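Translation initiation factor eIF-2B (Pyrococcus horikoshii, PDB 1VB5) is the regulatory subunit of archaeal initiation factor 2B, which probably catalyses the exchange of GDP for GTP on initiation factor 2. Local coordinates at residues E4-I9 and F32-E37; K57-M62 and M233-D238; S64-A69 and K222-L227. All coordinates share one frame; numbering follows the deposited sequence.

Contact 1: E4-I9 and F32-E37; sequences ERVLEI and FLTLAE
R5, V6 and I9 meet T34 and L35 in a small, mainly apolar contact between two nearly antiparallel helices, 4-14 and 21-38, in the all-helical N-terminal part of the chain. The axes of the two short segments run at 169° and come within 8.9 Å, burying 204 Å² in all. V6 and T34 face each other at the closest pair of CA atoms, and T34 is the residue on which the first helix converges. Its methyl CG2 lies 3.5 Å from R5 CB and 3.6 Å from V6 CG2, reaching two consecutive residues of the opposing helix. On the other branch, T34 OG1 comes to 3.4 Å from I9 CD1, the tip of the isoleucine chain. CD1 is a methyl, so this is a van der Waals touch; the hydroxyl's hydrogen bond goes to E30 O, one turn back in its own helix. The T34 rotamer reconciles the two roles: at chi1 -67° OG1 stands beside the backbone N, where it can serve that carbonyl, and CG2 is left to face R5 and V6. The T34 side chain runs opposite in direction to those of V6 and I9, sliding past each, and crosses that of R5 at about a right angle. V6 CG2 also rests 3.9 Å from L35 N, and L35 CD1 extends the apolar patch beside it at 4.3 Å from V6 CG2. The exposed R5 lends the contact mainly its aliphatic part; its NH1 forms a weak, long ion pair with E38. Helix 41-58 packs against both helices, L51 touching V6 and A47 touching L35. Helix 21-38 also meets helix 78-106, where L33 packs on K82, A85 and L86, and A36 on L81.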
ATOM      1  N   GLU B   4     -27.594  13.889  26.392  1.00 56.68           N
ATOM      2  CA  GLU B   4     -26.271  14.432  26.118  1.00 57.28           C
ATOM      3  C   GLU B   4     -25.197  13.360  26.276  1.00 57.22           C
ATOM      4  O   GLU B   4     -24.254  13.298  25.485  1.00 55.56           O
ATOM      5  CB  GLU B   4     -25.984  15.613  27.054  1.00 59.36           C
ATOM      6  CG  GLU B   4     -24.639  16.292  26.817  1.00 64.03           C
ATOM      7  CD  GLU B   4     -24.393  16.626  25.353  1.00 67.12           C
ATOM      8  OE1 GLU B   4     -25.287  17.220  24.711  1.00 66.24           O
ATOM      9  OE2 GLU B   4     -23.299  16.296  24.846  1.00 71.54           O
ATOM     10  N   ARG B   5     -25.339  12.518  27.295  1.00 53.83           N
ATOM     11  CA  ARG B   5     -24.370  11.453  27.527  1.00 56.59           C
ATOM     12  C   ARG B   5     -24.279  10.537  26.309  1.00 56.29           C
ATOM     13  O   ARG B   5     -23.186  10.141  25.902  1.00 54.36           O
ATOM     14  CB  ARG B   5     -24.760  10.629  28.755  1.00 60.84           C
ATOM     15  CG  ARG B   5     -24.498  11.303  30.093  1.00 64.98           C
ATOM     16  CD  ARG B   5     -24.937  10.391  31.234  1.00 69.00           C
ATOM     17  NE  ARG B   5     -24.584  10.912  32.552  1.00 77.61           N
ATOM     18  CZ  ARG B   5     -24.998  12.079  33.040  1.00 80.97           C
ATOM     19  NH1 ARG B   5     -25.786  12.867  32.318  1.00 80.78           N
ATOM     20  NH2 ARG B   5     -24.625  12.456  34.258  1.00 77.02           N
ATOM     21  N   VAL B   6     -25.430  10.204  25.732  1.00 51.90           N
ATOM     22  CA  VAL B   6     -25.472   9.336  24.561  1.00 48.69           C
ATOM     23  C   VAL B   6     -24.822  10.024  23.364  1.00 50.17           C
ATOM     24  O   VAL B   6     -23.968   9.442  22.693  1.00 48.48           O
ATOM     25  CB  VAL B   6     -26.927   8.951  24.194  1.00 43.16           C
ATOM     26  CG1 VAL B   6     -26.944   8.135  22.905  1.00 37.11           C
ATOM     27  CG2 VAL B   6     -27.553   8.153  25.329  1.00 39.16           C
ATOM     28  N   LEU B   7     -25.230  11.263  23.103  1.00 48.99           N
ATOM     29  CA  LEU B   7     -24.681  12.028  21.990  1.00 47.26           C
ATOM     30  C   LEU B   7     -23.168  12.185  22.098  1.00 49.26           C
ATOM     31  O   LEU B   7     -22.477  12.292  21.085  1.00 47.87           O
ATOM     32  CB  LEU B   7     -25.329  13.413  21.919  1.00 41.25           C
ATOM     33  CG  LEU B   7     -26.786  13.464  21.459  1.00 45.04           C
ATOM     34  CD1 LEU B   7     -27.263  14.909  21.443  1.00 45.33           C
ATOM     35  CD2 LEU B   7     -26.910  12.852  20.074  1.00 37.36           C
ATOM     36  N   GLU B   8     -22.652  12.202  23.325  1.00 49.25           N
ATOM     37  CA  GLU B   8     -21.218  12.350  23.519  1.00 50.17           C
ATOM     38  C   GLU B   8     -20.488  11.052  23.196  1.00 47.13           C
ATOM     39  O   GLU B   8     -19.359  11.074  22.708  1.00 45.33           O
ATOM     40  CB  GLU B   8     -20.904  12.779  24.955  1.00 56.30           C
ATOM     41  CG  GLU B   8     -19.443  13.174  25.156  1.00 65.33           C
ATOM     42  CD  GLU B   8     -18.973  14.210  24.137  1.00 74.06           C
ATOM     43  OE1 GLU B   8     -19.567  15.312  24.083  1.00 75.35           O
ATOM     44  OE2 GLU B   8     -18.010  13.921  23.389  1.00 72.68           O
ATOM     45  N   ILE B   9     -21.128   9.921  23.477  1.00 44.58           N
ATOM     46  CA  ILE B   9     -20.516   8.634  23.183  1.00 42.01           C
ATOM     47  C   ILE B   9     -20.504   8.467  21.667  1.00 39.90           C
ATOM     48  O   ILE B   9     -19.561   7.912  21.103  1.00 35.37           O
ATOM     49  CB  ILE B   9     -21.297   7.461  23.824  1.00 42.29           C
ATOM     50  CG1 ILE B   9     -21.335   7.626  25.347  1.00 41.92           C
ATOM     51  CG2 ILE B   9     -20.630   6.136  23.468  1.00 37.56           C
ATOM     52  CD1 ILE B   9     -22.142   6.557  26.069  1.00 36.01           C
ATOM     53  N   PHE B  32     -26.491   2.409  24.524  1.00 41.59           N
ATOM     54  CA  PHE B  32     -27.801   1.891  24.898  1.00 42.45           C
ATOM     55  C   PHE B  32     -27.942   1.769  26.414  1.00 38.20           C
ATOM     56  O   PHE B  32     -29.012   2.025  26.953  1.00 35.27           O
ATOM     57  CB  PHE B  32     -28.065   0.538  24.225  1.00 34.08           C
ATOM     58  CG  PHE B  32     -28.370   0.643  22.757  1.00 29.42           C
ATOM     59  CD1 PHE B  32     -27.366   0.475  21.807  1.00 32.66           C
ATOM     60  CD2 PHE B  32     -29.660   0.929  22.323  1.00 26.80           C
ATOM     61  CE1 PHE B  32     -27.643   0.591  20.444  1.00 27.42           C
ATOM     62  CE2 PHE B  32     -29.948   1.048  20.966  1.00 31.63           C
ATOM     63  CZ  PHE B  32     -28.936   0.879  20.023  1.00 31.79           C
ATOM     64  N   LEU B  33     -26.864   1.381  27.093  1.00 41.18           N
ATOM     65  CA  LEU B  33     -26.878   1.255  28.550  1.00 42.84           C
ATOM     66  C   LEU B  33     -27.098   2.628  29.171  1.00 45.42           C
ATOM     67  O   LEU B  33     -27.728   2.755  30.223  1.00 47.58           O
ATOM     68  CB  LEU B  33     -25.557   0.674  29.060  1.00 36.20           C
ATOM     69  CG  LEU B  33     -25.358  -0.830  28.889  1.00 39.10           C
ATOM     70  CD1 LEU B  33     -23.942  -1.211  29.297  1.00 43.72           C
ATOM     71  CD2 LEU B  33     -26.379  -1.576  29.736  1.00 41.36           C
ATOM     72  N   THR B  34     -26.564   3.649  28.507  1.00 42.69           N
ATOM     73  CA  THR B  34     -26.690   5.029  28.953  1.00 38.00           C
ATOM     74  C   THR B  34     -28.122   5.506  28.738  1.00 39.75           C
ATOM     75  O   THR B  34     -28.702   6.175  29.590  1.00 40.98           O
ATOM     76  CB  THR B  34     -25.724   5.947  28.168  1.00 37.99           C
ATOM     77  OG1 THR B  34     -24.372   5.610  28.504  1.00 35.47           O
ATOM     78  CG2 THR B  34     -25.981   7.412  28.495  1.00 33.99           C
ATOM     79  N   LEU B  35     -28.684   5.155  27.589  1.00 40.67           N
ATOM     80  CA  LEU B  35     -30.047   5.533  27.249  1.00 43.28           C
ATOM     81  C   LEU B  35     -31.020   5.051  28.331  1.00 50.96           C
ATOM     82  O   LEU B  35     -31.984   5.741  28.668  1.00 51.65           O
ATOM     83  CB  LEU B  35     -30.423   4.914  25.903  1.00 40.69           C
ATOM     84  CG  LEU B  35     -31.723   5.369  25.244  1.00 40.04           C
ATOM     85  CD1 LEU B  35     -31.596   6.825  24.830  1.00 40.66           C
ATOM     86  CD2 LEU B  35     -32.011   4.501  24.030  1.00 37.40           C
ATOM     87  N   ALA B  36     -30.750   3.867  28.876  1.00 48.43           N
ATOM     88  CA  ALA B  36     -31.591   3.266  29.909  1.00 51.44           C
ATOM     89  C   ALA B  36     -31.542   3.984  31.259  1.00 56.07           C
ATOM     90  O   ALA B  36     -32.384   3.738  32.124  1.00 59.64           O
ATOM     91  CB  ALA B  36     -31.207   1.799  30.093  1.00 41.73           C
ATOM     92  N   GLU B  37     -30.561   4.864  31.445  1.00 58.58           N
ATOM     93  CA  GLU B  37     -30.426   5.594  32.703  1.00 54.81           C
ATOM     94  C   GLU B  37     -30.936   7.027  32.608  1.00 56.42           C
ATOM     95  O   GLU B  37     -31.133   7.683  33.628  1.00 62.21           O
ATOM     96  CB  GLU B  37     -28.961   5.654  33.137  1.00 55.44           C
ATOM     97  CG  GLU B  37     -28.229   4.331  33.150  1.00 57.93           C
ATOM     98  CD  GLU B  37     -26.769   4.499  33.530  1.00 66.67           C
ATOM     99  OE1 GLU B  37     -26.102   5.383  32.946  1.00 64.20           O
ATOM    100  OE2 GLU B  37     -26.286   3.747  34.404  1.00 68.37           O
TER

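Contact 2: K57-M62 and M233-D238; sequences KVNPSM and MLMERD
S61 OG bridges the two segments, donating to M233 O at 2.6 Å, on a lone pair of that carbonyl, and accepting from M235 N at 3.3 Å. A water links P60 O to M233 N, and P60 CB rests 4.0 Å from M233 SD. M235 crosses N59 at about a right angle: its SD lies 3.4 Å from V58 O, and its CE reaches N59 ND2 at the same separation. The bend of M235 at chi3 (93°) brings CE to N59 ND2 and over one face of the R237 guanidinium, toward its rim. N59 holds this corner through an Asx turn, OD1 accepting from S61 N at 2.8 Å, within a type I beta turn that runs from N59 to M62 and leads helix 41-58 into helix 63-71. An alanine at N59 would probably leave S61 N without this acceptor and M235 CE without the amide beside it, so that the turn and the thioether could shift. Further out, K14 NZ hydrogen-bonds V58 O, backbone bonds tie M235 to L250, and F251 of strand 251-254 touches N59, S61 and M235. L234 packs on L173 of the second subunit.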
ATOM      1  N   LYS B  57     -24.935   4.599  11.694  1.00 39.12           N
ATOM      2  CA  LYS B  57     -24.373   5.702  10.912  1.00 40.23           C
ATOM      3  C   LYS B  57     -22.922   6.000  11.279  1.00 38.30           C
ATOM      4  O   LYS B  57     -22.179   6.568  10.478  1.00 37.96           O
ATOM      5  CB  LYS B  57     -25.196   6.980  11.096  1.00 43.13           C
ATOM      6  CG  LYS B  57     -26.550   6.970  10.415  1.00 49.07           C
ATOM      7  CD  LYS B  57     -27.271   8.290  10.651  1.00 56.59           C
ATOM      8  CE  LYS B  57     -28.693   8.267  10.108  1.00 61.53           C
ATOM      9  NZ  LYS B  57     -29.445   9.504  10.486  1.00 62.50           N
ATOM     10  N   VAL B  58     -22.519   5.627  12.489  1.00 31.08           N
ATOM     11  CA  VAL B  58     -21.150   5.865  12.929  1.00 34.85           C
ATOM     12  C   VAL B  58     -20.174   5.309  11.893  1.00 37.83           C
ATOM     13  O   VAL B  58     -19.198   5.967  11.532  1.00 34.81           O
ATOM     14  CB  VAL B  58     -20.886   5.204  14.295  1.00 34.33           C
ATOM     15  CG1 VAL B  58     -19.420   5.343  14.677  1.00 32.24           C
ATOM     16  CG2 VAL B  58     -21.766   5.850  15.347  1.00 38.89           C
ATOM     17  N   ASN B  59     -20.441   4.095  11.420  1.00 35.21           N
ATOM     18  CA  ASN B  59     -19.600   3.463  10.408  1.00 33.42           C
ATOM     19  C   ASN B  59     -20.385   2.361   9.712  1.00 33.84           C
ATOM     20  O   ASN B  59     -20.415   1.218  10.170  1.00 33.87           O
ATOM     21  CB  ASN B  59     -18.337   2.872  11.035  1.00 34.31           C
ATOM     22  CG  ASN B  59     -17.340   2.402   9.987  1.00 36.23           C
ATOM     23  OD1 ASN B  59     -17.724   1.834   8.963  1.00 39.44           O
ATOM     24  ND2 ASN B  59     -16.057   2.628  10.241  1.00 32.54           N
ATOM     25  N   PRO B  60     -21.043   2.696   8.590  1.00 33.48           N
ATOM     26  CA  PRO B  60     -21.834   1.727   7.825  1.00 33.12           C
ATOM     27  C   PRO B  60     -21.011   0.551   7.292  1.00 33.03           C
ATOM     28  O   PRO B  60     -21.569  -0.382   6.716  1.00 31.71           O
ATOM     29  CB  PRO B  60     -22.427   2.575   6.702  1.00 35.92           C
ATOM     30  CG  PRO B  60     -22.538   3.937   7.327  1.00 37.49           C
ATOM     31  CD  PRO B  60     -21.221   4.056   8.054  1.00 33.65           C
ATOM     32  N   SER B  61     -19.692   0.600   7.481  1.00 27.17           N
ATOM     33  CA  SER B  61     -18.813  -0.476   7.017  1.00 31.84           C
ATOM     34  C   SER B  61     -18.636  -1.571   8.070  1.00 28.93           C
ATOM     35  O   SER B  61     -18.070  -2.625   7.785  1.00 25.64           O
ATOM     36  CB  SER B  61     -17.430   0.078   6.638  1.00 32.74           C
ATOM     37  OG  SER B  61     -17.493   0.940   5.512  1.00 31.45           O
ATOM     38  N   MET B  62     -19.111  -1.320   9.286  1.00 30.21           N
ATOM     39  CA  MET B  62     -18.978  -2.298  10.361  1.00 31.42           C
ATOM     40  C   MET B  62     -20.293  -2.991  10.687  1.00 30.70           C
ATOM     41  O   MET B  62     -21.227  -2.380  11.212  1.00 32.23           O
ATOM     42  CB  MET B  62     -18.409  -1.632  11.614  1.00 34.20           C
ATOM     43  CG  MET B  62     -16.943  -1.251  11.482  1.00 39.07           C
ATOM     44  SD  MET B  62     -16.258  -0.594  13.009  1.00 59.61           S
ATOM     45  CE  MET B  62     -14.571  -0.209  12.500  1.00 57.53           C
ATOM     46  N   MET B 233     -21.189   0.212   1.677  1.00 37.28           N
ATOM     47  CA  MET B 233     -20.800   1.618   1.776  1.00 43.58           C
ATOM     48  C   MET B 233     -19.416   1.661   2.420  1.00 41.20           C
ATOM     49  O   MET B 233     -19.239   1.181   3.543  1.00 42.87           O
ATOM     50  CB  MET B 233     -21.774   2.393   2.670  1.00 45.73           C
ATOM     51  CG  MET B 233     -23.150   2.654   2.078  1.00 56.89           C
ATOM     52  SD  MET B 233     -24.279   3.396   3.305  1.00 72.72           S
ATOM     53  CE  MET B 233     -23.744   5.128   3.294  1.00 59.77           C
ATOM     54  N   LEU B 234     -18.438   2.226   1.718  1.00 36.02           N
ATOM     55  CA  LEU B 234     -17.079   2.327   2.250  1.00 33.63           C
ATOM     56  C   LEU B 234     -16.860   3.737   2.793  1.00 36.02           C
ATOM     57  O   LEU B 234     -16.784   4.705   2.031  1.00 28.61           O
ATOM     58  CB  LEU B 234     -16.060   2.011   1.153  1.00 35.09           C
ATOM     59  CG  LEU B 234     -16.230   0.642   0.480  1.00 35.06           C
ATOM     60  CD1 LEU B 234     -15.222   0.494  -0.651  1.00 32.49           C
ATOM     61  CD2 LEU B 234     -16.056  -0.466   1.511  1.00 27.96           C
ATOM     62  N   MET B 235     -16.763   3.838   4.117  1.00 37.00           N
ATOM     63  CA  MET B 235     -16.584   5.118   4.799  1.00 39.22           C
ATOM     64  C   MET B 235     -15.289   5.840   4.425  1.00 39.40           C
ATOM     65  O   MET B 235     -14.260   5.214   4.163  1.00 34.18           O
ATOM     66  CB  MET B 235     -16.654   4.906   6.319  1.00 44.30           C
ATOM     67  CG  MET B 235     -16.698   6.193   7.136  1.00 47.16           C
ATOM     68  SD  MET B 235     -17.004   5.911   8.903  1.00 52.33           S
ATOM     69  CE  MET B 235     -15.326   5.828   9.553  1.00 52.27           C
ATOM     70  N   GLU B 236     -15.352   7.168   4.413  1.00 34.87           N
ATOM     71  CA  GLU B 236     -14.205   7.996   4.061  1.00 38.99           C
ATOM     72  C   GLU B 236     -14.045   9.168   5.041  1.00 39.61           C
ATOM     73  O   GLU B 236     -15.033   9.670   5.580  1.00 45.79           O
ATOM     74  CB  GLU B 236     -14.398   8.537   2.641  1.00 34.37           C
ATOM     75  CG  GLU B 236     -13.153   9.131   2.019  1.00 47.71           C
ATOM     76  CD  GLU B 236     -13.409   9.764   0.657  1.00 48.35           C
ATOM     77  OE1 GLU B 236     -14.252   9.238  -0.104  1.00 46.06           O
ATOM     78  OE2 GLU B 236     -12.753  10.783   0.349  1.00 42.47           O
ATOM     79  N   ARG B 237     -12.802   9.584   5.276  1.00 32.52           N
ATOM     80  CA  ARG B 237     -12.503  10.716   6.158  1.00 33.48           C
ATOM     81  C   ARG B 237     -11.630  11.688   5.373  1.00 31.42           C
ATOM     82  O   ARG B 237     -10.921  11.284   4.453  1.00 29.97           O
ATOM     83  CB  ARG B 237     -11.698  10.296   7.395  1.00 31.89           C
ATOM     84  CG  ARG B 237     -12.345   9.334   8.368  1.00 45.43           C
ATOM     85  CD  ARG B 237     -11.376   9.109   9.536  1.00 48.04           C
ATOM     86  NE  ARG B 237     -11.389   7.742  10.047  1.00 49.38           N
ATOM     87  CZ  ARG B 237     -12.295   7.260  10.890  1.00 60.55           C
ATOM     88  NH1 ARG B 237     -13.275   8.039  11.334  1.00 65.92           N
ATOM     89  NH2 ARG B 237     -12.222   5.993  11.287  1.00 60.43           N
ATOM     90  N   ASP B 238     -11.665  12.961   5.748  1.00 29.34           N
ATOM     91  CA  ASP B 238     -10.843  13.967   5.082  1.00 35.69           C
ATOM     92  C   ASP B 238      -9.376  13.757   5.445  1.00 33.40           C
ATOM     93  O   ASP B 238      -9.054  13.384   6.575  1.00 32.74           O
ATOM     94  CB  ASP B 238     -11.282  15.369   5.504  1.00 40.78           C
ATOM     95  CG  ASP B 238     -12.536  15.825   4.789  1.00 48.46           C
ATOM     96  OD1 ASP B 238     -13.405  14.972   4.510  1.00 56.16           O
ATOM     97  OD2 ASP B 238     -12.661  17.038   4.513  1.00 55.26           O
TER
HETATM   98  O   HOH W   1     -22.400  -0.514   3.934  1.00 32.65           O

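Contact 3: S64-A69 and K222-L227; sequences SLYNLA and KFHPTL
K222 brings its CA to within 4.5 Å of S64 N, where the loop after strand 214-217 of the Rossmann-like sheet meets helix 63-71 of the N-terminal helical part. F223 then offers its carbonyl to the helix: N67 ND2 donates to F223 O over 3.0 Å, nearly straight at 173° but from above the carbonyl plane. The same ND2 also bonds Y221 O, so the carbonyls of Y221 and F223 both hold ND2, while the F223 ring packs on I188, I262 and T264. H224 puts CE1 over one face of the Y66 ring, 3.5 Å from Y66 CG; the two planes meet obliquely at 32°. With Y66 CG anti to its backbone N (chi1 169°), CG itself is set facing H224 CE1. The buried H224 ND1 has no polar partner in the model, and the imidazole lies between Y66 and, on its opposite face, L227 CB. P225 follows, its CG 3.7 Å from Y66 CE2 and its CD beside N67 OD1. At T226 the contact becomes polar again, and the backbone N lies at the edge of the H224 ring. A single water joins T226 OG1, 3.0 Å away, to Y66 OH, 2.9 Å away.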
ATOM      1  N   SER B  64     -20.855  -5.105  12.935  1.00 23.58           N
ATOM      2  CA  SER B  64     -21.061  -5.262  14.367  1.00 25.62           C
ATOM      3  C   SER B  64     -22.063  -4.232  14.876  1.00 29.69           C
ATOM      4  O   SER B  64     -22.888  -4.534  15.739  1.00 31.85           O
ATOM      5  CB  SER B  64     -19.736  -5.122  15.118  1.00 21.96           C
ATOM      6  OG  SER B  64     -19.206  -3.819  14.971  1.00 30.27           O
ATOM      7  N   LEU B  65     -22.001  -3.021  14.332  1.00 27.27           N
ATOM      8  CA  LEU B  65     -22.918  -1.971  14.747  1.00 24.63           C
ATOM      9  C   LEU B  65     -24.344  -2.293  14.309  1.00 26.24           C
ATOM     10  O   LEU B  65     -25.296  -2.088  15.063  1.00 29.17           O
ATOM     11  CB  LEU B  65     -22.474  -0.624  14.172  1.00 25.91           C
ATOM     12  CG  LEU B  65     -21.084  -0.181  14.635  1.00 26.96           C
ATOM     13  CD1 LEU B  65     -20.740   1.170  14.021  1.00 25.90           C
ATOM     14  CD2 LEU B  65     -21.057  -0.098  16.155  1.00 25.53           C
ATOM     15  N   TYR B  66     -24.490  -2.796  13.088  1.00 25.01           N
ATOM     16  CA  TYR B  66     -25.803  -3.164  12.574  1.00 24.29           C
ATOM     17  C   TYR B  66     -26.397  -4.316  13.394  1.00 25.78           C
ATOM     18  O   TYR B  66     -27.579  -4.294  13.736  1.00 25.91           O
ATOM     19  CB  TYR B  66     -25.704  -3.589  11.108  1.00 23.41           C
ATOM     20  CG  TYR B  66     -26.967  -4.233  10.577  1.00 21.89           C
ATOM     21  CD1 TYR B  66     -27.935  -3.483   9.910  1.00 19.28           C
ATOM     22  CD2 TYR B  66     -27.202  -5.600  10.757  1.00 24.34           C
ATOM     23  CE1 TYR B  66     -29.107  -4.078   9.432  1.00 21.49           C
ATOM     24  CE2 TYR B  66     -28.369  -6.204  10.289  1.00 23.12           C
ATOM     25  CZ  TYR B  66     -29.311  -5.442   9.630  1.00 23.51           C
ATOM     26  OH  TYR B  66     -30.454  -6.050   9.160  1.00 37.09           O
ATOM     27  N   ASN B  67     -25.587  -5.331  13.690  1.00 20.64           N
ATOM     28  CA  ASN B  67     -26.076  -6.460  14.469  1.00 26.26           C
ATOM     29  C   ASN B  67     -26.377  -6.054  15.912  1.00 27.17           C
ATOM     30  O   ASN B  67     -27.275  -6.607  16.538  1.00 28.27           O
ATOM     31  CB  ASN B  67     -25.080  -7.622  14.432  1.00 17.96           C
ATOM     32  CG  ASN B  67     -25.084  -8.341  13.097  1.00 26.92           C
ATOM     33  OD1 ASN B  67     -26.140  -8.546  12.500  1.00 23.16           O
ATOM     34  ND2 ASN B  67     -23.906  -8.738  12.625  1.00 23.75           N
ATOM     35  N   LEU B  68     -25.624  -5.093  16.438  1.00 29.54           N
ATOM     36  CA  LEU B  68     -25.868  -4.616  17.794  1.00 30.28           C
ATOM     37  C   LEU B  68     -27.258  -3.989  17.815  1.00 29.81           C
ATOM     38  O   LEU B  68     -28.060  -4.257  18.712  1.00 28.52           O
ATOM     39  CB  LEU B  68     -24.827  -3.564  18.197  1.00 33.01           C
ATOM     40  CG  LEU B  68     -25.202  -2.649  19.378  1.00 38.49           C
ATOM     41  CD1 LEU B  68     -25.365  -3.465  20.651  1.00 29.09           C
ATOM     42  CD2 LEU B  68     -24.132  -1.588  19.563  1.00 33.02           C
ATOM     43  N   ALA B  69     -27.536  -3.172  16.801  1.00 28.81           N
ATOM     44  CA  ALA B  69     -28.814  -2.480  16.676  1.00 28.74           C
ATOM     45  C   ALA B  69     -30.019  -3.416  16.613  1.00 31.25           C
ATOM     46  O   ALA B  69     -31.055  -3.132  17.213  1.00 35.29           O
ATOM     47  CB  ALA B  69     -28.795  -1.575  15.452  1.00 22.60           C
ATOM     48  N   LYS B 222     -20.117 -10.141  13.141  1.00 19.31           N
ATOM     49  CA  LYS B 222     -19.531  -9.286  12.109  1.00 23.52           C
ATOM     50  C   LYS B 222     -20.052  -9.691  10.733  1.00 21.50           C
ATOM     51  O   LYS B 222     -19.704  -9.086   9.718  1.00 23.63           O
ATOM     52  CB  LYS B 222     -18.001  -9.354  12.151  1.00 20.68           C
ATOM     53  CG  LYS B 222     -17.421  -8.659  13.371  1.00 26.44           C
ATOM     54  CD  LYS B 222     -15.910  -8.779  13.447  1.00 30.58           C
ATOM     55  CE  LYS B 222     -15.350  -7.836  14.505  1.00 30.61           C
ATOM     56  NZ  LYS B 222     -13.866  -7.910  14.576  1.00 35.94           N
ATOM     57  N   PHE B 223     -20.888 -10.727  10.709  1.00 18.08           N
ATOM     58  CA  PHE B 223     -21.492 -11.198   9.466  1.00 20.87           C
ATOM     59  C   PHE B 223     -22.775 -10.395   9.254  1.00 23.12           C
ATOM     60  O   PHE B 223     -23.639 -10.366  10.133  1.00 23.06           O
ATOM     61  CB  PHE B 223     -21.850 -12.691   9.562  1.00 20.92           C
ATOM     62  CG  PHE B 223     -20.670 -13.621   9.437  1.00 16.61           C
ATOM     63  CD1 PHE B 223     -19.590 -13.523  10.304  1.00 15.37           C
ATOM     64  CD2 PHE B 223     -20.661 -14.619   8.465  1.00 20.43           C
ATOM     65  CE1 PHE B 223     -18.510 -14.411  10.211  1.00 12.20           C
ATOM     66  CE2 PHE B 223     -19.590 -15.511   8.362  1.00 23.22           C
ATOM     67  CZ  PHE B 223     -18.510 -15.404   9.242  1.00 18.12           C
ATOM     68  N   HIS B 224     -22.897  -9.725   8.109  1.00 19.67           N
ATOM     69  CA  HIS B 224     -24.106  -8.954   7.834  1.00 18.23           C
ATOM     70  C   HIS B 224     -25.064  -9.919   7.140  1.00 26.94           C
ATOM     71  O   HIS B 224     -24.695 -10.598   6.175  1.00 23.48           O
ATOM     72  CB  HIS B 224     -23.795  -7.760   6.937  1.00 21.53           C
ATOM     73  CG  HIS B 224     -24.890  -6.740   6.895  1.00 17.42           C
ATOM     74  ND1 HIS B 224     -24.763  -5.487   7.458  1.00 21.23           N
ATOM     75  CD2 HIS B 224     -26.132  -6.791   6.365  1.00 14.90           C
ATOM     76  CE1 HIS B 224     -25.882  -4.809   7.274  1.00 14.35           C
ATOM     77  NE2 HIS B 224     -26.729  -5.578   6.613  1.00 22.28           N
ATOM     78  N   PRO B 225     -26.314  -9.992   7.620  1.00 23.93           N
ATOM     79  CA  PRO B 225     -27.316 -10.895   7.050  1.00 26.15           C
ATOM     80  C   PRO B 225     -27.975 -10.558   5.720  1.00 23.71           C
ATOM     81  O   PRO B 225     -28.527 -11.445   5.073  1.00 29.09           O
ATOM     82  CB  PRO B 225     -28.342 -11.002   8.174  1.00 27.62           C
ATOM     83  CG  PRO B 225     -28.332  -9.614   8.734  1.00 26.89           C
ATOM     84  CD  PRO B 225     -26.849  -9.294   8.804  1.00 28.55           C
ATOM     85  N   THR B 226     -27.919  -9.302   5.293  1.00 21.88           N
ATOM     86  CA  THR B 226     -28.587  -8.934   4.050  1.00 25.31           C
ATOM     87  C   THR B 226     -27.783  -8.141   3.026  1.00 23.63           C
ATOM     88  O   THR B 226     -28.112  -8.149   1.843  1.00 30.97           O
ATOM     89  CB  THR B 226     -29.848  -8.115   4.361  1.00 27.22           C
ATOM     90  OG1 THR B 226     -29.466  -6.893   5.005  1.00 21.07           O
ATOM     91  CG2 THR B 226     -30.770  -8.892   5.290  1.00 25.06           C
ATOM     92  N   LEU B 227     -26.746  -7.447   3.476  1.00 22.53           N
ATOM     93  CA  LEU B 227     -25.944  -6.616   2.584  1.00 28.26           C
ATOM     94  C   LEU B 227     -24.987  -7.408   1.690  1.00 25.79           C
ATOM     95  O   LEU B 227     -24.174  -8.193   2.180  1.00 25.46           O
ATOM     96  CB  LEU B 227     -25.165  -5.594   3.420  1.00 30.21           C
ATOM     97  CG  LEU B 227     -24.505  -4.401   2.732  1.00 27.08           C
ATOM     98  CD1 LEU B 227     -25.546  -3.552   2.012  1.00 28.03           C
ATOM     99  CD2 LEU B 227     -23.794  -3.576   3.786  1.00 28.26           C
TER
HETATM  100  O   HOH W   2     -31.480  -5.302   6.561  1.00 35.24           O

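Overall arrangement
Starting from the N terminus, contact 1 closes first, a short hairpin in which helix 21-38 folds back antiparallel on helix 4-14. Helix 41-58 then ends in the first segment of contact 2, and helix 63-71 follows with that of contact 3. Both are met by the loop between strands 214-217 and 240-241, which returns after most of the Rossmann-like sheet has been laid down. Residues 222-227 come before 233-238, so the smaller loop of contact 3 lies within that of contact 2. These two join the helical part to the sheet part, whereas contact 1 is internal to the helices. L65 packs on V58 between contacts 2 and 3, and F32 on L68 between 1 and 3.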